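Local atomic coordinates of WbbM protein (Klebsiella pneumoniae, PDB entry 6U4B), a protein that acts as a trimeric, bifunctional O-antigen polymerase, probably using two glycosyltransferase modules in each chain to transfer sugars. Residues A95-F100 against V217-I222; L521-N526 against M547-A552; F308-A313 against N340-L345. All coordinates share one frame; numbering follows the deposited sequence.

Interaction 1: residues A95-F100 against V217-I222; sequences ADYVGF and VMRKDI
Strand 97-102 and the end of strand 216-219 pair antiparallel inside the mixed sheet of the DUF4422 region, and the contact runs on into the first turn of helix 220-240. Val98 and Met218 form a hydrogen-bonded pair: Val98 N to Met218 O is 2.9 Å, and Met218 N to Val98 O is 3.0 Å with 174° at the hydrogen. Tyr97 with Arg219 and Gly99 with Val217 are the flanking non-hydrogen-bonded pairs. At Gly99 the strands draw in to 3.9 Å between its CA and the CA of Val217, whose CG2 lies against the glycine. Val217 CG1 packs on Tyr97 CB at 4.1 Å. The Tyr97 ring then slants toward Arg219, whose chain, bent at chi2 (114°) and chi3, brings CD near the phenol carbon CZ; ring and guanidinium planes stand 47° apart. Their polar ends are held from outside the pair, Tyr97 OH by the carbonyl of Ile150 and Arg219 NH1 by a salt bridge to Asp151. Where the strand gives way to the helix, Lys220 N donates a hydrogen bond to Asp96 O at 2.8 Å. The pairing thus satisfies backbone groups on both strands and ties the first turn of the helix, through its amide, to the loop before strand 97-102.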
# COMPACT_ATOMS: atom_id res chain seq x y z
N ALA A 95 46.60 19.46 13.78
CA ALA A 95 47.39 20.10 14.82
C ALA A 95 48.87 20.04 14.46
O ALA A 95 49.27 19.46 13.45
CB ALA A 95 47.12 19.45 16.17
N ASP A 96 49.70 20.66 15.30
CA ASP A 96 51.14 20.63 15.08
C ASP A 96 51.68 19.20 15.11
O ASP A 96 52.68 18.90 14.45
CB ASP A 96 51.86 21.49 16.11
CG ASP A 96 51.46 22.95 16.03
OD1 ASP A 96 51.21 23.44 14.91
OD2 ASP A 96 51.39 23.61 17.09
N TYR A 97 51.03 18.31 15.86
CA TYR A 97 51.38 16.90 15.91
C TYR A 97 50.12 16.08 15.71
O TYR A 97 49.10 16.34 16.34
CB TYR A 97 52.05 16.54 17.24
CG TYR A 97 53.48 17.01 17.35
CD1 TYR A 97 54.54 16.13 17.14
CD2 TYR A 97 53.78 18.33 17.65
CE1 TYR A 97 55.85 16.55 17.24
CE2 TYR A 97 55.10 18.76 17.75
CZ TYR A 97 56.13 17.87 17.54
OH TYR A 97 57.43 18.29 17.63
N VAL A 98 50.20 15.08 14.82
CA VAL A 98 49.08 14.21 14.51
C VAL A 98 49.48 12.78 14.85
O VAL A 98 50.56 12.32 14.47
CB VAL A 98 48.66 14.32 13.03
CG1 VAL A 98 47.53 13.36 12.70
CG2 VAL A 98 48.26 15.75 12.70
N GLY A 99 48.60 12.07 15.57
CA GLY A 99 48.92 10.75 16.06
C GLY A 99 47.74 9.80 15.96
O GLY A 99 46.60 10.21 15.76
N PHE A 100 48.06 8.51 16.09
CA PHE A 100 47.06 7.45 16.01
C PHE A 100 47.43 6.34 16.98
O PHE A 100 48.59 5.92 17.04
CB PHE A 100 46.96 6.88 14.59
CG PHE A 100 46.61 7.91 13.55
CD1 PHE A 100 47.61 8.59 12.88
CD2 PHE A 100 45.29 8.19 13.24
CE1 PHE A 100 47.30 9.54 11.92
CE2 PHE A 100 44.97 9.13 12.29
CZ PHE A 100 45.98 9.81 11.63
N VAL A 217 52.99 9.08 16.65
CA VAL A 217 52.73 10.51 16.68
C VAL A 217 53.85 11.18 15.90
O VAL A 217 55.03 10.95 16.19
CB VAL A 217 52.67 11.07 18.12
CG1 VAL A 217 52.19 12.51 18.11
CG2 VAL A 217 51.78 10.21 19.01
N MET A 218 53.49 12.00 14.91
CA MET A 218 54.51 12.67 14.12
C MET A 218 54.10 14.11 13.84
O MET A 218 52.94 14.49 14.02
CB MET A 218 54.78 11.93 12.80
CG MET A 218 53.59 11.83 11.87
SD MET A 218 54.04 11.01 10.33
CE MET A 218 54.51 9.39 10.92
N ARG A 219 55.08 14.89 13.40
CA ARG A 219 54.88 16.31 13.15
C ARG A 219 53.92 16.51 11.98
O ARG A 219 53.83 15.69 11.06
CB ARG A 219 56.22 16.99 12.86
CG ARG A 219 56.16 18.50 12.84
CD ARG A 219 56.95 19.11 13.98
NE ARG A 219 58.39 19.03 13.75
CZ ARG A 219 59.30 19.54 14.58
NH1 ARG A 219 60.59 19.42 14.29
NH2 ARG A 219 58.93 20.16 15.69
N LYS A 220 53.20 17.64 12.03
CA LYS A 220 52.17 17.95 11.04
C LYS A 220 52.71 17.86 9.61
O LYS A 220 52.07 17.28 8.73
CB LYS A 220 51.61 19.34 11.32
CG LYS A 220 50.72 19.92 10.23
CD LYS A 220 50.37 21.36 10.57
CE LYS A 220 49.75 22.09 9.39
NZ LYS A 220 49.64 23.55 9.65
N ASP A 221 53.89 18.43 9.37
CA ASP A 221 54.45 18.43 8.02
C ASP A 221 54.93 17.04 7.61
O ASP A 221 54.81 16.65 6.44
CB ASP A 221 55.57 19.45 7.92
CG ASP A 221 55.06 20.87 7.91
OD1 ASP A 221 54.02 21.13 7.26
OD2 ASP A 221 55.68 21.74 8.56
N ILE A 222 55.47 16.27 8.56
CA ILE A 222 55.86 14.90 8.26
C ILE A 222 54.64 14.03 8.00
O ILE A 222 54.67 13.11 7.17
CB ILE A 222 56.74 14.34 9.39
CG1 ILE A 222 57.98 15.22 9.59
CG2 ILE A 222 57.16 12.91 9.10
CD1 ILE A 222 58.99 14.65 10.56

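Interaction 2: residues L521-N526 against M547-A552; sequences LPLEWN and MKFLAA
Lys548 O is gripped by two donors, a water and the backbone amide of Ala552. The same water donates to Glu524 OE1 at 2.7 Å, so one molecule bridges the carboxylate and a helix carbonyl. Lys548 O receives Ala552 N, 3.0 Å away, in the ordinary helical bond. The glutamate chain folds at chi2 (73°), which brings Glu524 OE1 to 3.6 Å from Ala552 CB. Leu523 supplies the apolar half of the contact. With its CG anti to the backbone N (chi1 -172°), it points at helix 543-554: Leu523 CG meets Ala552 CB at 3.9 Å, while the branch CD2 settles against Phe549 CA at 3.6 Å and lies near the plane of the phenyl ring, at its edge. The ring itself leaves the contact and stacks on Phe538. Ala552 is thus touched by both Leu523 and Glu524. The helix also packs on the second subunit, another copy of the protein, Leu550 and Ala551 meeting Phe78 and Phe74 of that chain. A short 3-10 turn joining strands 518-521 and 527-528 is here seated on a helix within the glycosyltransferase family 8 region, and Asn526 OD1 is hydrogen-bonded to ND1 of His560, a magnesium ligand.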
# COMPACT_ATOMS: atom_id res chain seq x y z
N LEU A 521 0.65 8.47 34.24
CA LEU A 521 0.06 8.74 32.94
C LEU A 521 -1.30 8.06 32.83
O LEU A 521 -1.54 7.01 33.43
CB LEU A 521 0.98 8.23 31.84
CG LEU A 521 2.34 8.90 31.75
CD1 LEU A 521 3.21 8.25 30.67
CD2 LEU A 521 2.18 10.39 31.48
N PRO A 522 -2.23 8.65 32.08
CA PRO A 522 -3.55 8.03 31.93
C PRO A 522 -3.46 6.68 31.25
O PRO A 522 -2.53 6.40 30.48
CB PRO A 522 -4.32 9.04 31.07
CG PRO A 522 -3.28 9.90 30.43
CD PRO A 522 -2.14 9.95 31.40
N LEU A 523 -4.43 5.82 31.55
CA LEU A 523 -4.40 4.43 31.10
C LEU A 523 -4.44 4.31 29.58
O LEU A 523 -4.08 3.25 29.05
CB LEU A 523 -5.57 3.67 31.74
CG LEU A 523 -5.65 2.15 31.57
CD1 LEU A 523 -4.34 1.47 31.94
CD2 LEU A 523 -6.79 1.62 32.43
N GLU A 524 -4.87 5.36 28.88
CA GLU A 524 -4.91 5.32 27.42
C GLU A 524 -3.53 5.12 26.80
O GLU A 524 -3.43 4.73 25.64
CB GLU A 524 -5.54 6.60 26.86
CG GLU A 524 -7.03 6.76 27.13
CD GLU A 524 -7.35 7.10 28.57
OE1 GLU A 524 -8.35 6.57 29.10
OE2 GLU A 524 -6.60 7.90 29.17
N TRP A 525 -2.46 5.38 27.56
CA TRP A 525 -1.10 5.29 27.05
C TRP A 525 -0.48 3.91 27.23
O TRP A 525 0.68 3.71 26.85
CB TRP A 525 -0.22 6.35 27.70
CG TRP A 525 -0.24 7.65 26.95
CD1 TRP A 525 -0.78 8.83 27.36
CD2 TRP A 525 0.30 7.88 25.65
NE1 TRP A 525 -0.61 9.79 26.39
CE2 TRP A 525 0.05 9.23 25.33
CE3 TRP A 525 0.97 7.09 24.71
CZ2 TRP A 525 0.45 9.80 24.12
CZ3 TRP A 525 1.36 7.65 23.52
CH2 TRP A 525 1.10 9.00 23.23
N ASN A 526 -1.21 2.95 27.81
CA ASN A 526 -0.70 1.60 27.97
C ASN A 526 -1.85 0.61 28.06
O ASN A 526 -2.10 0.02 29.12
CB ASN A 526 0.18 1.51 29.22
CG ASN A 526 1.09 0.29 29.21
OD1 ASN A 526 0.80 -0.71 28.57
ND2 ASN A 526 2.20 0.38 29.94
N MET A 547 -13.90 0.37 34.89
CA MET A 547 -14.45 1.42 34.04
C MET A 547 -13.35 2.19 33.33
O MET A 547 -13.47 2.51 32.14
CB MET A 547 -15.32 2.37 34.87
CG MET A 547 -16.53 1.72 35.50
SD MET A 547 -17.64 0.95 34.30
CE MET A 547 -17.34 -0.79 34.63
N LYS A 548 -12.26 2.50 34.04
CA LYS A 548 -11.14 3.18 33.41
C LYS A 548 -10.52 2.33 32.32
O LYS A 548 -10.07 2.85 31.29
CB LYS A 548 -10.09 3.54 34.47
CG LYS A 548 -10.55 4.54 35.50
CD LYS A 548 -9.40 4.96 36.40
CE LYS A 548 -9.07 6.43 36.23
NZ LYS A 548 -7.63 6.71 36.49
N PHE A 549 -10.48 1.01 32.51
CA PHE A 549 -9.94 0.12 31.49
C PHE A 549 -10.85 0.06 30.27
O PHE A 549 -10.37 0.05 29.13
CB PHE A 549 -9.74 -1.28 32.09
CG PHE A 549 -9.28 -2.30 31.09
CD1 PHE A 549 -8.03 -2.20 30.49
CD2 PHE A 549 -10.08 -3.38 30.77
CE1 PHE A 549 -7.60 -3.15 29.57
CE2 PHE A 549 -9.66 -4.34 29.86
CZ PHE A 549 -8.42 -4.22 29.26
N LEU A 550 -12.17 0.04 30.49
CA LEU A 550 -13.10 -0.00 29.36
C LEU A 550 -13.05 1.29 28.56
O LEU A 550 -13.11 1.25 27.32
CB LEU A 550 -14.52 -0.26 29.86
CG LEU A 550 -14.76 -1.64 30.50
CD1 LEU A 550 -16.20 -1.77 30.97
CD2 LEU A 550 -14.41 -2.74 29.51
N ALA A 551 -12.93 2.43 29.23
CA ALA A 551 -12.84 3.70 28.52
C ALA A 551 -11.54 3.82 27.74
O ALA A 551 -11.52 4.33 26.62
CB ALA A 551 -12.99 4.86 29.50
N ALA A 552 -10.43 3.34 28.32
CA ALA A 552 -9.14 3.42 27.64
C ALA A 552 -9.11 2.53 26.40
O ALA A 552 -8.51 2.89 25.39
CB ALA A 552 -8.01 3.05 28.60
O HOH W 1 -9.57 5.31 31.18

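Interaction 3: residues F308-A313 against N340-L345; sequences FDDNYA and NKVSYL
Asp310 OD2 accepts the backbone N-H of Ser343 at the point where two parallel strands of the family 8 glycosyltransferase region, 302-309 and 333-340, run out into loops. The strands belong to the beta-alpha-beta unit 302-340, whose connecting helix is 313-325. The bond from Ser343 N to Asp310 OD2 is 2.7 Å and nearly straight, 168° at the hydrogen, but it arrives from above the carboxylate plane, 44° out of it. OD2 is also bonded by the side-chain amide of Asn346, so one carboxylate oxygen gathers donors from two residues at the start of helix 344-352. Ser343 OG lies within 3.1 Å of Asp310 OD2 as well, and this hydroxyl is the N-cap of the helix, accepting Asn346 N. Such a negative group beside a helix N terminus would probably be stabilised by the helix dipole. Within 308-313, Tyr312 N donates to Asp309 O, with a weak bond to Asp309 OD1, and Ala313 N to Asp310 O. Upstream, Asn340 N donates to Phe308 O at 3.2 Å. Asn340 O receives a hydrogen from a water at 2.6 Å, and that water in turn accepts Asp310 N, linking the two backbones. The amide oxygen OD1 of Asn340 is taken by Asn368 ND2. Val342 wedges between these polar groups, its amide N donating to the carboxylate OE2 of Glu339. Val342 CG2 lies obliquely to the Phe308 ring and sits 3.6 Å from Phe308 O; the ring also touches Leu350 of helix 344-352. Since the other branch is anti to the backbone N (chi1 -179°), it takes the side of Asp310 and Ala313, bringing Val342 CG1 to 4.2 Å from Ala313 CB.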
# COMPACT_ATOMS: atom_id res chain seq x y z
N PHE A 308 15.05 -4.56 21.50
CA PHE A 308 14.61 -5.88 21.06
C PHE A 308 15.76 -6.62 20.40
O PHE A 308 16.77 -6.02 20.02
CB PHE A 308 13.41 -5.79 20.10
CG PHE A 308 13.63 -4.87 18.92
CD1 PHE A 308 13.14 -3.58 18.93
CD2 PHE A 308 14.30 -5.32 17.79
CE1 PHE A 308 13.33 -2.74 17.84
CE2 PHE A 308 14.49 -4.49 16.70
CZ PHE A 308 14.00 -3.19 16.73
N ASP A 309 15.60 -7.93 20.30
CA ASP A 309 16.52 -8.78 19.57
C ASP A 309 15.97 -9.02 18.16
O ASP A 309 14.96 -8.43 17.76
CB ASP A 309 16.76 -10.09 20.33
CG ASP A 309 15.48 -10.85 20.63
OD1 ASP A 309 14.43 -10.53 20.05
OD2 ASP A 309 15.52 -11.78 21.47
N ASP A 310 16.62 -9.91 17.41
CA ASP A 310 16.21 -10.13 16.03
C ASP A 310 14.83 -10.77 15.94
O ASP A 310 14.05 -10.45 15.03
CB ASP A 310 17.25 -10.98 15.30
CG ASP A 310 17.01 -11.04 13.81
OD1 ASP A 310 16.57 -12.10 13.31
OD2 ASP A 310 17.24 -10.02 13.13
N ASN A 311 14.49 -11.65 16.88
CA ASN A 311 13.20 -12.32 16.84
C ASN A 311 12.03 -11.37 17.10
O ASN A 311 10.90 -11.70 16.75
CB ASN A 311 13.17 -13.49 17.83
CG ASN A 311 13.67 -14.78 17.22
OD1 ASN A 311 13.38 -15.08 16.05
ND2 ASN A 311 14.42 -15.55 17.99
N TYR A 312 12.29 -10.21 17.70
CA TYR A 312 11.25 -9.19 17.88
C TYR A 312 11.44 -8.01 16.94
O TYR A 312 10.82 -6.96 17.14
CB TYR A 312 11.22 -8.72 19.34
CG TYR A 312 10.22 -9.46 20.20
CD1 TYR A 312 9.62 -8.85 21.29
CD2 TYR A 312 9.89 -10.78 19.92
CE1 TYR A 312 8.71 -9.53 22.07
CE2 TYR A 312 8.97 -11.47 20.70
CZ TYR A 312 8.39 -10.83 21.78
OH TYR A 312 7.48 -11.51 22.56
N ALA A 313 12.27 -8.16 15.91
CA ALA A 313 12.45 -7.08 14.95
C ALA A 313 11.17 -6.78 14.18
O ALA A 313 10.92 -5.63 13.82
CB ALA A 313 13.58 -7.43 13.98
N ASN A 340 19.92 -6.31 20.25
CA ASN A 340 20.61 -7.51 20.72
C ASN A 340 20.73 -8.46 19.53
O ASN A 340 19.89 -9.34 19.32
CB ASN A 340 19.85 -8.16 21.89
CG ASN A 340 20.50 -9.45 22.37
OD1 ASN A 340 21.68 -9.71 22.10
ND2 ASN A 340 19.73 -10.27 23.08
N LYS A 341 21.80 -8.28 18.75
CA LYS A 341 22.12 -9.13 17.61
C LYS A 341 20.97 -9.18 16.61
O LYS A 341 20.60 -10.24 16.09
CB LYS A 341 22.51 -10.53 18.07
CG LYS A 341 23.78 -10.55 18.91
CD LYS A 341 24.06 -11.93 19.47
CE LYS A 341 25.23 -11.91 20.45
NZ LYS A 341 26.52 -11.55 19.78
N VAL A 342 20.39 -8.01 16.32
CA VAL A 342 19.45 -7.89 15.21
C VAL A 342 20.23 -8.01 13.91
O VAL A 342 21.33 -7.46 13.76
CB VAL A 342 18.68 -6.57 15.29
CG1 VAL A 342 17.68 -6.46 14.15
CG2 VAL A 342 17.98 -6.45 16.63
N SER A 343 19.67 -8.76 12.96
CA SER A 343 20.37 -9.07 11.72
C SER A 343 20.67 -7.79 10.94
O SER A 343 20.00 -6.77 11.09
CB SER A 343 19.55 -10.03 10.86
OG SER A 343 18.40 -9.39 10.34
N TYR A 344 21.70 -7.87 10.10
CA TYR A 344 22.02 -6.76 9.21
C TYR A 344 20.84 -6.44 8.29
O TYR A 344 20.52 -5.27 8.06
CB TYR A 344 23.27 -7.07 8.39
CG TYR A 344 23.72 -5.93 7.51
CD1 TYR A 344 23.30 -5.84 6.19
CD2 TYR A 344 24.56 -4.94 8.00
CE1 TYR A 344 23.70 -4.80 5.38
CE2 TYR A 344 24.97 -3.89 7.19
CZ TYR A 344 24.54 -3.82 5.89
OH TYR A 344 24.95 -2.78 5.09
N LEU A 345 20.18 -7.48 7.78
CA LEU A 345 19.01 -7.28 6.93
C LEU A 345 17.90 -6.54 7.68
O LEU A 345 17.33 -5.58 7.16
CB LEU A 345 18.51 -8.63 6.41
CG LEU A 345 17.28 -8.61 5.49
CD1 LEU A 345 17.52 -7.71 4.29
CD2 LEU A 345 16.92 -10.02 5.05
O HOH W 2 19.02 -11.61 18.50

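In the fold
From the N terminus, interaction 1 comes first, closing a 116-residue excursion between 95-100 and 217-222 in the DUF4422 region. Interaction 3 follows, joining 308-313 to 340-345 across 26 residues, and interaction 2 closes last, spanning 20 residues between 521-526 and 547-552. The three are in series; none nests within or crosses another. Interaction 1 lies on the opposite side of the chain's centre from the others, its centre about 42 Å from that of interaction 3. Interactions 3 and 2 share the family 8 region, about 14 Å apart at their nearest atoms: one joins ends of central strands, the other seats a turn on helix 543-554, which also meets the second subunit.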